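PDB 5F9P: anthrone oxidase-like protein from Streptomyces ambofaciens, which probably acts as a monooxygenase that cleaves a carbon-carbon bond during oxidative ring-B opening in atypical angucycline biosynthesis. Local coordinates for residues E30-V35 with V223-S228; L58-W63 with I175-W180; P117-Y122 with G154-V159. One frame throughout, in Å; residues are numbered along the deposited sequence.

Contact 1: residues E30-V35 with V223-S228; sequences EMTKIV and VVHTRS
Helix 21-37 packs on the outside of an alpha-beta barrel of the dimeric alpha-beta barrel superfamily, here closed within one chain, and its residues Thr32 and Val35 meet His225 and Arg227 of strand 217-228. The two short segments run nearly the same way, at 16° with their axes 9.4 Å apart. Thr32 sets its methyl squarely over one face of the His225 imidazole: CG2 is 3.7 Å from the ring centroid, close to the ring normal, a CH-pi contact. With CG2 anti to the backbone N (chi1 -63° for OG1), the hydroxyl is turned back along the helix, where OG1 bonds to Ile28 O. Val35 comes to the same ring at its edge, CG1 lying 3.9 Å from His225 CD2. The NE2 of the imidazole is hydrogen-bonded to Asp36 OD1, which ties the ring to the helix by a polar link. The CG1 methyl of Val35 also presses on the next side chain on the helix-facing side of the strand, 3.4 Å from Arg227 CB. Beyond that, Arg227 runs extended past Val35 to the carbonyl: NH1 donates to Val35 O at 2.9 Å, in the carbonyl plane and with an N-H...O angle of 148°. NH1 also reaches Ala38 O and NE reaches Glu231 O, which fixes the guanidinium among backbone carbonyls near the end of the helix. A classic beta bulge at Val224 and His225 puts an extra residue into the strand opposite Val48. The helix of the first ferredoxin-like half thus meets the last strand of the chain, which joins that half's sheet beside strand 43-51 in the alpha-beta barrel.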
ATOM      1  N   GLU A  30       3.615  12.228 -12.714  1.00 13.33           N
ATOM      2  CA  GLU A  30       2.730  11.492 -13.619  1.00 13.25           C
ATOM      3  C   GLU A  30       1.561  10.842 -12.879  1.00 13.46           C
ATOM      4  O   GLU A  30       0.434  10.864 -13.360  1.00 11.29           O
ATOM      5  CB  GLU A  30       3.494  10.430 -14.424  1.00 13.78           C
ATOM      6  CG  GLU A  30       4.583  10.997 -15.350  1.00 18.43           C
ATOM      7  CD  GLU A  30       4.022  11.891 -16.447  1.00 22.06           C
ATOM      8  OE1 GLU A  30       2.896  11.626 -16.931  1.00 18.21           O
ATOM      9  OE2 GLU A  30       4.714  12.860 -16.831  1.00 26.81           O
HETATM   10  N   MSE A  31       1.821  10.252 -11.714  1.00 12.51           N
HETATM   11  CA  MSE A  31       0.730   9.649 -10.950  1.00 12.51           C
HETATM   12  C   MSE A  31      -0.277  10.721 -10.575  1.00  9.70           C
HETATM   13  O   MSE A  31      -1.489  10.517 -10.633  1.00 12.41           O
HETATM   14  CB  MSE A  31       1.257   8.970  -9.673  1.00 11.04           C
HETATM   15  CG  MSE A  31       2.077   7.715  -9.935  1.00 13.06           C
HETATM   16 SE   MSE A  31       3.231   7.402  -8.402  0.85 15.92          SE
ATOM     17  N   THR A  32       0.236  11.879 -10.191  1.00  9.54           N
ATOM     18  CA  THR A  32      -0.623  12.947  -9.686  1.00 11.79           C
ATOM     19  C   THR A  32      -1.524  13.539 -10.778  1.00 10.60           C
ATOM     20  O   THR A  32      -2.674  13.889 -10.516  1.00 10.46           O
ATOM     21  CB  THR A  32       0.216  14.018  -8.964  1.00 10.28           C
ATOM     22  OG1 THR A  32       0.840  13.402  -7.826  1.00 13.75           O
ATOM     23  CG2 THR A  32      -0.651  15.150  -8.474  1.00 11.26           C
ATOM     24  N   LYS A  33      -1.006  13.625 -12.000  1.00 11.56           N
ATOM     25  CA  LYS A  33      -1.816  14.040 -13.146  1.00 11.50           C
ATOM     26  C   LYS A  33      -3.014  13.117 -13.323  1.00 13.04           C
ATOM     27  O   LYS A  33      -4.133  13.579 -13.523  1.00 11.01           O
ATOM     28  CB  LYS A  33      -0.997  14.001 -14.431  1.00 12.67           C
ATOM     29  CG  LYS A  33       0.053  15.077 -14.575  1.00 15.13           C
ATOM     30  CD  LYS A  33       0.784  14.851 -15.907  1.00 20.66           C
ATOM     31  CE  LYS A  33       1.908  15.841 -16.121  1.00 24.97           C
ATOM     32  NZ  LYS A  33       2.419  15.725 -17.517  1.00 29.17           N
ATOM     33  N   ILE A  34      -2.767  11.809 -13.252  1.00 10.26           N
ATOM     34  CA  ILE A  34      -3.829  10.809 -13.391  1.00 13.38           C
ATOM     35  C   ILE A  34      -4.881  10.911 -12.255  1.00 13.42           C
ATOM     36  O   ILE A  34      -6.093  10.882 -12.492  1.00 11.59           O
ATOM     37  CB  ILE A  34      -3.221   9.384 -13.478  1.00 13.27           C
ATOM     38  CG1 ILE A  34      -2.383   9.253 -14.758  1.00 13.67           C
ATOM     39  CG2 ILE A  34      -4.319   8.311 -13.438  1.00 15.80           C
ATOM     40  CD1 ILE A  34      -1.420   8.058 -14.765  1.00 16.83           C
ATOM     41  N   VAL A  35      -4.410  11.052 -11.024  1.00  9.29           N
ATOM     42  CA  VAL A  35      -5.318  11.252  -9.900  1.00 10.86           C
ATOM     43  C   VAL A  35      -6.188  12.501 -10.091  1.00  9.35           C
ATOM     44  O   VAL A  35      -7.396  12.452  -9.905  1.00 10.36           O
ATOM     45  CB  VAL A  35      -4.542  11.344  -8.553  1.00  9.19           C
ATOM     46  CG1 VAL A  35      -5.454  11.819  -7.414  1.00 10.07           C
ATOM     47  CG2 VAL A  35      -3.900  10.006  -8.224  1.00  9.25           C
ATOM     48  N   VAL A 223       3.148  10.088   2.572  1.00 13.69           N
ATOM     49  CA  VAL A 223       1.974  10.307   1.726  1.00 13.79           C
ATOM     50  C   VAL A 223       2.045  11.735   1.223  1.00 10.48           C
ATOM     51  O   VAL A 223       2.182  12.650   2.022  1.00 11.66           O
ATOM     52  CB  VAL A 223       0.646  10.107   2.472  1.00 13.00           C
ATOM     53  CG1 VAL A 223      -0.532  10.552   1.577  1.00 12.30           C
ATOM     54  CG2 VAL A 223       0.485   8.650   2.900  1.00 12.50           C
ATOM     55  N   VAL A 224       1.955  11.925  -0.092  1.00 11.31           N
ATOM     56  CA  VAL A 224       2.154  13.257  -0.663  1.00 12.88           C
ATOM     57  C   VAL A 224       0.932  13.830  -1.381  1.00 12.67           C
ATOM     58  O   VAL A 224       0.914  15.006  -1.705  1.00 11.78           O
ATOM     59  CB  VAL A 224       3.390  13.305  -1.615  1.00 14.54           C
ATOM     60  CG1 VAL A 224       4.696  13.002  -0.840  1.00 15.63           C
ATOM     61  CG2 VAL A 224       3.209  12.347  -2.788  1.00 10.85           C
ATOM     62  N   HIS A 225      -0.089  13.011  -1.622  1.00 11.99           N
ATOM     63  CA  HIS A 225      -1.244  13.473  -2.389  1.00 13.35           C
ATOM     64  C   HIS A 225      -2.390  12.484  -2.248  1.00 11.92           C
ATOM     65  O   HIS A 225      -2.191  11.265  -2.298  1.00 10.19           O
ATOM     66  CB  HIS A 225      -0.853  13.654  -3.868  1.00  9.91           C
ATOM     67  CG  HIS A 225      -1.848  14.423  -4.689  1.00 11.83           C
ATOM     68  ND1 HIS A 225      -1.915  15.801  -4.683  1.00 11.80           N
ATOM     69  CD2 HIS A 225      -2.783  14.008  -5.583  1.00 12.09           C
ATOM     70  CE1 HIS A 225      -2.863  16.200  -5.515  1.00 13.28           C
ATOM     71  NE2 HIS A 225      -3.402  15.132  -6.079  1.00 11.94           N
ATOM     72  N   THR A 226      -3.586  13.016  -2.047  1.00 10.11           N
ATOM     73  CA  THR A 226      -4.797  12.199  -2.024  1.00 13.23           C
ATOM     74  C   THR A 226      -5.962  12.974  -2.626  1.00 15.18           C
ATOM     75  O   THR A 226      -6.043  14.203  -2.481  1.00 12.99           O
ATOM     76  CB  THR A 226      -5.186  11.798  -0.587  1.00 16.01           C
ATOM     77  OG1 THR A 226      -6.197  10.786  -0.632  1.00 15.98           O
ATOM     78  CG2 THR A 226      -5.730  12.992   0.167  1.00 15.49           C
ATOM     79  N   ARG A 227      -6.861  12.241  -3.286  1.00 12.96           N
ATOM     80  CA  ARG A 227      -8.058  12.796  -3.901  1.00 11.08           C
ATOM     81  C   ARG A 227      -9.172  11.747  -3.943  1.00 13.26           C
ATOM     82  O   ARG A 227      -8.890  10.568  -4.164  1.00 10.49           O
ATOM     83  CB  ARG A 227      -7.752  13.258  -5.334  1.00 11.58           C
ATOM     84  CG  ARG A 227      -8.860  14.106  -5.919  1.00 11.02           C
ATOM     85  CD  ARG A 227      -8.619  14.581  -7.351  1.00 10.55           C
ATOM     86  NE  ARG A 227      -9.899  15.039  -7.885  1.00 11.79           N
ATOM     87  CZ  ARG A 227     -10.571  14.471  -8.879  1.00 15.24           C
ATOM     88  NH1 ARG A 227     -10.058  13.451  -9.549  1.00  8.38           N
ATOM     89  NH2 ARG A 227     -11.756  14.968  -9.236  1.00 17.09           N
ATOM     90  N   SER A 228     -10.428  12.167  -3.749  1.00 11.08           N
ATOM     91  CA  SER A 228     -11.574  11.249  -3.833  1.00 11.85           C
ATOM     92  C   SER A 228     -12.495  11.578  -5.002  1.00 14.27           C
ATOM     93  O   SER A 228     -12.420  12.674  -5.568  1.00 12.43           O
ATOM     94  CB  SER A 228     -12.393  11.276  -2.530  1.00 15.79           C
ATOM     95  OG  SER A 228     -11.615  10.844  -1.431  1.00 16.39           O
TER

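Contact 2: residues L58-W63 with I175-W180; sequences LNFIQW and ISYSQW
Tyr177 and Phe60 meet inside a closed antiparallel barrel, the alpha-beta barrel of the dimeric alpha-beta barrel superfamily, here closed within one chain, with Leu58 beside them. Strands 56-63 and 172-180 are not neighbours in the sheet; they belong to separate parts of the barrel wall, and at Phe60 and Tyr177 their CA atoms are still 10.2 Å apart, so side chains alone bridge the interior. Both aromatic side chains leave their strands with CG anti to the backbone N (chi1 -168° in Phe60, 177° in Tyr177), which carries the two rings inward to each other. They form an edge-to-face pair with centroids 5.2 Å apart and planes at 60°, well short of perpendicular. Phe60 supplies the edge: its CD2 stands 3.9 Å above the Tyr177 plane, displaced from the ring centre toward the CD2-CE2 side. Tyr177 supplies the face, and its CE2 is the nearest atom to Phe60 CD2. Leu58, two residues earlier on the same strand and pointing to the same side, adds a looser apolar touch at the rim of the tyrosine, near its plane, with CD2 4.4 Å from Tyr177 CE2. One ring is thus approached by an aromatic edge over a face and by a methyl at its border, all three residues buried. Thr11 and Leu13 of strand 10-17 also touch the Phe60 side chain. The phenol does not end in this apolar setting, since Tyr177 OH is hydrogen-bonded to His49 NE2 of strand 43-51.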
ATOM      1  N   LEU A  58       4.088   4.467  -4.507  1.00 11.09           N
ATOM      2  CA  LEU A  58       2.978   3.560  -4.262  1.00 11.25           C
ATOM      3  C   LEU A  58       1.686   4.352  -4.318  1.00 10.92           C
ATOM      4  O   LEU A  58       1.571   5.401  -3.688  1.00 10.13           O
ATOM      5  CB  LEU A  58       3.119   2.886  -2.887  1.00 12.20           C
ATOM      6  CG  LEU A  58       1.936   2.046  -2.393  1.00 11.96           C
ATOM      7  CD1 LEU A  58       1.770   0.790  -3.231  1.00  9.45           C
ATOM      8  CD2 LEU A  58       2.093   1.687  -0.910  1.00 11.45           C
ATOM      9  N   ASN A  59       0.720   3.850  -5.089  1.00 10.67           N
ATOM     10  CA  ASN A  59      -0.632   4.395  -5.075  1.00 11.23           C
ATOM     11  C   ASN A  59      -1.581   3.426  -4.379  1.00 12.89           C
ATOM     12  O   ASN A  59      -1.703   2.260  -4.777  1.00 12.40           O
ATOM     13  CB  ASN A  59      -1.118   4.678  -6.502  1.00 11.93           C
ATOM     14  CG  ASN A  59      -2.019   5.891  -6.575  1.00 11.52           C
ATOM     15  OD1 ASN A  59      -2.578   6.307  -5.570  1.00 12.08           O
ATOM     16  ND2 ASN A  59      -2.143   6.483  -7.770  1.00 13.77           N
ATOM     17  N   PHE A  60      -2.239   3.907  -3.333  1.00 11.29           N
ATOM     18  CA  PHE A  60      -3.247   3.134  -2.617  1.00 13.46           C
ATOM     19  C   PHE A  60      -4.607   3.613  -3.117  1.00 12.55           C
ATOM     20  O   PHE A  60      -5.009   4.744  -2.830  1.00  8.78           O
ATOM     21  CB  PHE A  60      -3.105   3.395  -1.121  1.00 13.25           C
ATOM     22  CG  PHE A  60      -3.892   2.452  -0.236  1.00 14.25           C
ATOM     23  CD1 PHE A  60      -5.283   2.474  -0.225  1.00 12.75           C
ATOM     24  CD2 PHE A  60      -3.232   1.586   0.630  1.00 13.29           C
ATOM     25  CE1 PHE A  60      -6.001   1.631   0.615  1.00 12.43           C
ATOM     26  CE2 PHE A  60      -3.943   0.736   1.479  1.00 15.57           C
ATOM     27  CZ  PHE A  60      -5.327   0.759   1.472  1.00 13.19           C
ATOM     28  N   ILE A  61      -5.294   2.754  -3.873  1.00 11.72           N
ATOM     29  CA  ILE A  61      -6.476   3.142  -4.654  1.00 10.95           C
ATOM     30  C   ILE A  61      -7.721   2.337  -4.287  1.00 14.76           C
ATOM     31  O   ILE A  61      -7.661   1.108  -4.157  1.00 12.44           O
ATOM     32  CB  ILE A  61      -6.223   2.970  -6.165  1.00 12.50           C
ATOM     33  CG1 ILE A  61      -4.930   3.701  -6.571  1.00 14.10           C
ATOM     34  CG2 ILE A  61      -7.425   3.462  -6.990  1.00 12.54           C
ATOM     35  CD1 ILE A  61      -4.529   3.504  -8.033  1.00 15.10           C
ATOM     36  N   GLN A  62      -8.849   3.031  -4.127  1.00 11.51           N
ATOM     37  CA  GLN A  62     -10.118   2.368  -3.837  1.00 12.45           C
ATOM     38  C   GLN A  62     -11.051   2.362  -5.046  1.00 16.71           C
ATOM     39  O   GLN A  62     -11.268   3.399  -5.683  1.00 12.90           O
ATOM     40  CB  GLN A  62     -10.786   3.036  -2.637  1.00 14.20           C
ATOM     41  CG  GLN A  62      -9.960   2.912  -1.378  1.00 17.20           C
ATOM     42  CD  GLN A  62     -10.554   3.655  -0.210  1.00 19.59           C
ATOM     43  OE1 GLN A  62     -11.018   4.790  -0.355  1.00 18.21           O
ATOM     44  NE2 GLN A  62     -10.552   3.016   0.962  1.00 17.86           N
ATOM     45  N   TRP A  63     -11.594   1.186  -5.357  1.00 13.11           N
ATOM     46  CA  TRP A  63     -12.459   0.979  -6.520  1.00 15.21           C
ATOM     47  C   TRP A  63     -13.735   0.269  -6.065  1.00 15.95           C
ATOM     48  O   TRP A  63     -13.675  -0.646  -5.247  1.00 18.22           O
ATOM     49  CB  TRP A  63     -11.759   0.106  -7.578  1.00 13.37           C
ATOM     50  CG  TRP A  63     -10.771   0.816  -8.459  1.00 14.27           C
ATOM     51  CD1 TRP A  63      -9.416   0.880  -8.286  1.00 12.42           C
ATOM     52  CD2 TRP A  63     -11.056   1.546  -9.662  1.00 14.14           C
ATOM     53  NE1 TRP A  63      -8.848   1.610  -9.297  1.00 14.92           N
ATOM     54  CE2 TRP A  63      -9.828   2.029 -10.156  1.00 13.68           C
ATOM     55  CE3 TRP A  63     -12.234   1.840 -10.367  1.00 12.99           C
ATOM     56  CZ2 TRP A  63      -9.736   2.794 -11.318  1.00 12.79           C
ATOM     57  CZ3 TRP A  63     -12.144   2.602 -11.525  1.00 15.76           C
ATOM     58  CH2 TRP A  63     -10.902   3.067 -11.990  1.00 15.17           C
ATOM     59  N   ILE A 175      -0.138  -8.413   2.125  1.00 10.00           N
ATOM     60  CA  ILE A 175       0.504  -7.118   2.273  1.00 11.26           C
ATOM     61  C   ILE A 175       0.309  -6.609   3.671  1.00 12.19           C
ATOM     62  O   ILE A 175      -0.770  -6.759   4.257  1.00 12.45           O
ATOM     63  CB  ILE A 175      -0.074  -6.084   1.271  1.00 12.40           C
ATOM     64  CG1 ILE A 175       0.462  -6.365  -0.129  1.00 12.70           C
ATOM     65  CG2 ILE A 175       0.256  -4.646   1.716  1.00 10.54           C
ATOM     66  CD1 ILE A 175      -0.244  -5.592  -1.222  1.00 15.47           C
ATOM     67  N   SER A 176       1.375  -6.025   4.205  1.00  9.64           N
ATOM     68  CA  SER A 176       1.348  -5.359   5.491  1.00 11.93           C
ATOM     69  C   SER A 176       1.524  -3.861   5.250  1.00  9.54           C
ATOM     70  O   SER A 176       2.515  -3.447   4.646  1.00 10.75           O
ATOM     71  CB  SER A 176       2.517  -5.864   6.345  1.00 10.07           C
ATOM     72  OG  SER A 176       2.591  -5.137   7.555  1.00 11.13           O
ATOM     73  N   TYR A 177       0.585  -3.051   5.722  1.00 10.95           N
ATOM     74  CA  TYR A 177       0.652  -1.598   5.520  1.00  8.95           C
ATOM     75  C   TYR A 177       0.412  -0.936   6.875  1.00 10.09           C
ATOM     76  O   TYR A 177      -0.682  -1.034   7.422  1.00 10.21           O
ATOM     77  CB  TYR A 177      -0.416  -1.175   4.499  1.00 11.71           C
ATOM     78  CG  TYR A 177      -0.546   0.312   4.221  1.00 12.29           C
ATOM     79  CD1 TYR A 177      -1.255   1.141   5.078  1.00 11.48           C
ATOM     80  CD2 TYR A 177       0.024   0.880   3.082  1.00 10.62           C
ATOM     81  CE1 TYR A 177      -1.387   2.507   4.815  1.00 11.47           C
ATOM     82  CE2 TYR A 177      -0.101   2.229   2.811  1.00 10.98           C
ATOM     83  CZ  TYR A 177      -0.808   3.041   3.676  1.00 11.26           C
ATOM     84  OH  TYR A 177      -0.931   4.390   3.395  1.00 11.20           O
ATOM     85  N   SER A 178       1.444  -0.305   7.435  1.00  8.28           N
ATOM     86  CA  SER A 178       1.351   0.286   8.764  1.00  8.66           C
ATOM     87  C   SER A 178       1.715   1.780   8.814  1.00 11.10           C
ATOM     88  O   SER A 178       2.459   2.285   7.969  1.00 11.50           O
ATOM     89  CB  SER A 178       2.175  -0.513   9.791  1.00  9.59           C
ATOM     90  OG  SER A 178       3.559  -0.581   9.477  1.00 11.02           O
ATOM     91  N   GLN A 179       1.177   2.468   9.819  1.00 12.59           N
ATOM     92  CA  GLN A 179       1.426   3.891  10.046  1.00 13.08           C
ATOM     93  C   GLN A 179       2.123   4.139  11.389  1.00 15.14           C
ATOM     94  O   GLN A 179       1.760   3.539  12.407  1.00 12.56           O
ATOM     95  CB  GLN A 179       0.108   4.666  10.033  1.00 12.00           C
ATOM     96  CG  GLN A 179      -0.668   4.555   8.733  1.00 14.00           C
ATOM     97  CD  GLN A 179      -2.024   5.230   8.821  1.00 16.90           C
ATOM     98  OE1 GLN A 179      -2.691   5.173   9.855  1.00 18.22           O
ATOM     99  NE2 GLN A 179      -2.430   5.885   7.741  1.00 15.57           N
ATOM    100  N   TRP A 180       3.095   5.052  11.386  1.00 11.76           N
ATOM    101  CA  TRP A 180       3.932   5.311  12.549  1.00 11.98           C
ATOM    102  C   TRP A 180       4.070   6.827  12.800  1.00 17.42           C
ATOM    103  O   TRP A 180       3.847   7.629  11.887  1.00 13.22           O
ATOM    104  CB  TRP A 180       5.309   4.669  12.326  1.00 13.38           C
ATOM    105  CG  TRP A 180       5.227   3.173  12.194  1.00 13.43           C
ATOM    106  CD1 TRP A 180       4.924   2.451  11.068  1.00 12.76           C
ATOM    107  CD2 TRP A 180       5.449   2.224  13.235  1.00 14.27           C
ATOM    108  NE1 TRP A 180       4.944   1.102  11.354  1.00 15.94           N
ATOM    109  CE2 TRP A 180       5.248   0.939  12.683  1.00 14.90           C
ATOM    110  CE3 TRP A 180       5.785   2.335  14.592  1.00 16.24           C
ATOM    111  CZ2 TRP A 180       5.383  -0.226  13.437  1.00 11.10           C
ATOM    112  CZ3 TRP A 180       5.918   1.171  15.344  1.00 15.48           C
ATOM    113  CH2 TRP A 180       5.718  -0.090  14.759  1.00 13.82           C
TER

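Contact 3: residues P117-Y122 with G154-V159; sequences PGRDDY and GFRAHV
The guanidinium of Arg156 takes its partners at the edge, near its own plane: Asp121 OD1 and the carbonyl oxygen of Arg119 both accept from NH1. The first is a salt bridge, Arg156 NH1 to Asp121 OD1 at 2.8 Å, in which the carboxylate stands almost upright to the guanidinium (planes 83° apart) and OD1 is met from above its plane. The second, Arg156 NH1 to Arg119 O at 3.0 Å, also arrives above the carbonyl plane. Extended from CG to NE, the Arg156 chain spans the gap from strand 155-167 to the turn ahead of strand 122-130. Its base lies at a classic beta bulge of the barrel, where Arg156 and Ala157 both face Gln179. NE is held by a salt bridge to Asp181. On the turn, Arg119 bends at chi3 (85°) and brings its own NH1 to the same carboxylate, a salt bridge of 2.8 Å from Arg119 NH1 to Asp121 OD1 whose hydrogen bond is bent and weak. The two guanidinium planes are 88° apart, and Asp121 takes both NH1 atoms, which probably makes the charged cluster favourable. A water receives a weak bond from Arg156 NH2 and donates to Asp120 O at 2.8 Å.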
ATOM      1  N   PRO A 117      -2.213  13.145   3.303  1.00 19.06           N
ATOM      2  CA  PRO A 117      -0.967  13.913   3.460  1.00 20.32           C
ATOM      3  C   PRO A 117      -0.952  14.731   4.746  1.00 22.82           C
ATOM      4  O   PRO A 117       0.128  15.085   5.232  1.00 29.54           O
ATOM      5  CB  PRO A 117      -0.955  14.849   2.241  1.00 19.82           C
ATOM      6  CG  PRO A 117      -2.115  14.416   1.358  1.00 18.56           C
ATOM      7  CD  PRO A 117      -3.061  13.642   2.203  1.00 17.72           C
ATOM      8  N   GLY A 118      -2.132  15.008   5.295  1.00 19.72           N
ATOM      9  CA  GLY A 118      -2.245  15.827   6.492  1.00 26.89           C
ATOM     10  C   GLY A 118      -1.907  15.144   7.812  1.00 32.32           C
ATOM     11  O   GLY A 118      -1.719  15.816   8.827  1.00 28.04           O
ATOM     12  N   ARG A 119      -1.830  13.815   7.814  1.00 29.14           N
ATOM     13  CA  ARG A 119      -1.586  13.079   9.050  1.00 25.11           C
ATOM     14  C   ARG A 119      -0.107  12.995   9.403  1.00 22.84           C
ATOM     15  O   ARG A 119       0.264  12.723  10.548  1.00 21.14           O
ATOM     16  CB  ARG A 119      -2.120  11.656   8.925  1.00 26.15           C
ATOM     17  CG  ARG A 119      -3.449  11.522   8.228  1.00 24.94           C
ATOM     18  CD  ARG A 119      -3.993  10.122   8.455  1.00 25.71           C
ATOM     19  NE  ARG A 119      -4.710  10.016   9.719  1.00 33.08           N
ATOM     20  CZ  ARG A 119      -4.250   9.429  10.824  1.00 29.24           C
ATOM     21  NH1 ARG A 119      -3.045   8.864  10.866  1.00 27.75           N
ATOM     22  NH2 ARG A 119      -5.015   9.408  11.904  1.00 25.21           N
ATOM     23  N   ASP A 120       0.740  13.181   8.402  1.00 22.34           N
ATOM     24  CA  ASP A 120       2.168  12.940   8.572  1.00 24.35           C
ATOM     25  C   ASP A 120       2.493  11.536   9.094  1.00 19.37           C
ATOM     26  O   ASP A 120       3.412  11.347   9.890  1.00 18.84           O
ATOM     27  CB  ASP A 120       2.790  14.009   9.459  1.00 24.98           C
ATOM     28  CG  ASP A 120       2.869  15.342   8.764  1.00 32.03           C
ATOM     29  OD1 ASP A 120       2.756  15.363   7.517  1.00 37.95           O
ATOM     30  OD2 ASP A 120       3.044  16.364   9.456  1.00 43.97           O
ATOM     31  N   ASP A 121       1.742  10.552   8.620  1.00 17.25           N
ATOM     32  CA  ASP A 121       2.044   9.157   8.903  1.00 14.38           C
ATOM     33  C   ASP A 121       3.323   8.719   8.210  1.00 18.92           C
ATOM     34  O   ASP A 121       3.400   8.772   6.976  1.00 22.57           O
ATOM     35  CB  ASP A 121       0.914   8.291   8.376  1.00 14.43           C
ATOM     36  CG  ASP A 121      -0.381   8.529   9.113  1.00 17.80           C
ATOM     37  OD1 ASP A 121      -0.360   8.427  10.356  1.00 16.25           O
ATOM     38  OD2 ASP A 121      -1.408   8.818   8.456  1.00 16.85           O
ATOM     39  N   TYR A 122       4.316   8.275   8.981  1.00 12.93           N
ATOM     40  CA  TYR A 122       5.432   7.527   8.394  1.00 11.45           C
ATOM     41  C   TYR A 122       4.902   6.139   8.019  1.00 12.58           C
ATOM     42  O   TYR A 122       4.448   5.376   8.879  1.00 11.44           O
ATOM     43  CB  TYR A 122       6.632   7.431   9.341  1.00 13.50           C
ATOM     44  CG  TYR A 122       7.891   6.925   8.655  1.00 13.56           C
ATOM     45  CD1 TYR A 122       8.644   7.770   7.852  1.00 12.25           C
ATOM     46  CD2 TYR A 122       8.303   5.597   8.782  1.00 10.87           C
ATOM     47  CE1 TYR A 122       9.781   7.324   7.203  1.00 13.39           C
ATOM     48  CE2 TYR A 122       9.444   5.143   8.135  1.00 11.01           C
ATOM     49  CZ  TYR A 122      10.183   6.017   7.352  1.00 14.77           C
ATOM     50  OH  TYR A 122      11.317   5.588   6.691  1.00 16.23           O
ATOM     51  N   GLY A 154       4.623   4.801  19.330  1.00 21.01           N
ATOM     52  CA  GLY A 154       4.732   5.436  18.027  1.00 21.50           C
ATOM     53  C   GLY A 154       3.920   4.727  16.959  1.00 16.66           C
ATOM     54  O   GLY A 154       3.770   5.217  15.835  1.00 19.38           O
ATOM     55  N   PHE A 155       3.392   3.562  17.306  1.00 16.46           N
ATOM     56  CA  PHE A 155       2.574   2.827  16.363  1.00 17.10           C
ATOM     57  C   PHE A 155       1.219   3.500  16.252  1.00 17.21           C
ATOM     58  O   PHE A 155       0.613   3.844  17.272  1.00 19.13           O
ATOM     59  CB  PHE A 155       2.395   1.376  16.802  1.00 14.70           C
ATOM     60  CG  PHE A 155       1.305   0.657  16.054  1.00 16.23           C
ATOM     61  CD1 PHE A 155       1.547   0.113  14.799  1.00 14.08           C
ATOM     62  CD2 PHE A 155       0.030   0.548  16.594  1.00 14.75           C
ATOM     63  CE1 PHE A 155       0.535  -0.552  14.109  1.00 14.27           C
ATOM     64  CE2 PHE A 155      -0.982  -0.114  15.908  1.00 14.85           C
ATOM     65  CZ  PHE A 155      -0.726  -0.659  14.655  1.00 11.42           C
ATOM     66  N   ARG A 156       0.735   3.687  15.029  1.00 12.32           N
ATOM     67  CA  ARG A 156      -0.590   4.283  14.837  1.00 14.40           C
ATOM     68  C   ARG A 156      -1.644   3.311  14.325  1.00 15.46           C
ATOM     69  O   ARG A 156      -2.768   3.283  14.838  1.00 13.44           O
ATOM     70  CB  ARG A 156      -0.512   5.485  13.893  1.00 13.27           C
ATOM     71  CG  ARG A 156       0.312   6.637  14.440  1.00 16.55           C
ATOM     72  CD  ARG A 156       0.348   7.792  13.435  1.00 15.15           C
ATOM     73  NE  ARG A 156       1.023   8.949  14.006  1.00 17.63           N
ATOM     74  CZ  ARG A 156       1.150  10.116  13.393  1.00 19.17           C
ATOM     75  NH1 ARG A 156       0.652  10.284  12.166  1.00 17.14           N
ATOM     76  NH2 ARG A 156       1.777  11.109  14.009  1.00 17.21           N
ATOM     77  N   ALA A 157      -1.297   2.531  13.302  1.00 12.48           N
ATOM     78  CA  ALA A 157      -2.287   1.660  12.663  1.00 13.49           C
ATOM     79  C   ALA A 157      -1.665   0.601  11.764  1.00 11.45           C
ATOM     80  O   ALA A 157      -0.515   0.737  11.311  1.00 11.10           O
ATOM     81  CB  ALA A 157      -3.315   2.505  11.863  1.00 11.24           C
ATOM     82  N   HIS A 158      -2.427  -0.458  11.514  1.00  9.40           N
ATOM     83  CA  HIS A 158      -1.964  -1.560  10.670  1.00 10.64           C
ATOM     84  C   HIS A 158      -3.104  -2.088   9.824  1.00 13.41           C
ATOM     85  O   HIS A 158      -4.174  -2.435  10.347  1.00 13.74           O
ATOM     86  CB  HIS A 158      -1.384  -2.715  11.503  1.00 11.41           C
ATOM     87  CG  HIS A 158      -0.687  -3.763  10.680  1.00 11.23           C
ATOM     88  ND1 HIS A 158      -0.658  -5.098  11.036  1.00 10.41           N
ATOM     89  CD2 HIS A 158       0.019  -3.668   9.527  1.00 10.32           C
ATOM     90  CE1 HIS A 158       0.040  -5.777  10.139  1.00 13.64           C
ATOM     91  NE2 HIS A 158       0.461  -4.935   9.213  1.00 11.08           N
ATOM     92  N   VAL A 159      -2.866  -2.142   8.519  1.00 10.25           N
ATOM     93  CA  VAL A 159      -3.793  -2.755   7.576  1.00 10.71           C
ATOM     94  C   VAL A 159      -3.157  -4.007   6.980  1.00 10.06           C
ATOM     95  O   VAL A 159      -2.000  -3.970   6.534  1.00  9.25           O
ATOM     96  CB  VAL A 159      -4.128  -1.784   6.413  1.00 12.03           C
ATOM     97  CG1 VAL A 159      -5.111  -2.436   5.451  1.00 10.31           C
ATOM     98  CG2 VAL A 159      -4.684  -0.451   6.955  1.00 10.47           C
TER
HETATM   99  O   HOH W   1       4.000  12.803  12.204  1.00 26.82           O

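In the fold
From the N terminus, after the first barrel strand, 10-17, comes helix 21-37, and contact 1 closes the longest loop by bringing it against the last strand, 217-228. The other two loops lie within it. Contact 2 closes the next, joining strand 56-63 to strand 172-180 across the barrel interior; contact 3 closes the shortest, from the turn before strand 122-130 to strand 155-167, and sits wholly within the loop of contact 2. None cross. Strands 155-167 and 172-180 are sheet neighbours, so contacts 2 and 3 abut, their centres about 11 Å apart. Pro117 packs on Val223 and Thr226, linking contact 3 to contact 1, while Val35 packs against Asn59 of segment 58-63.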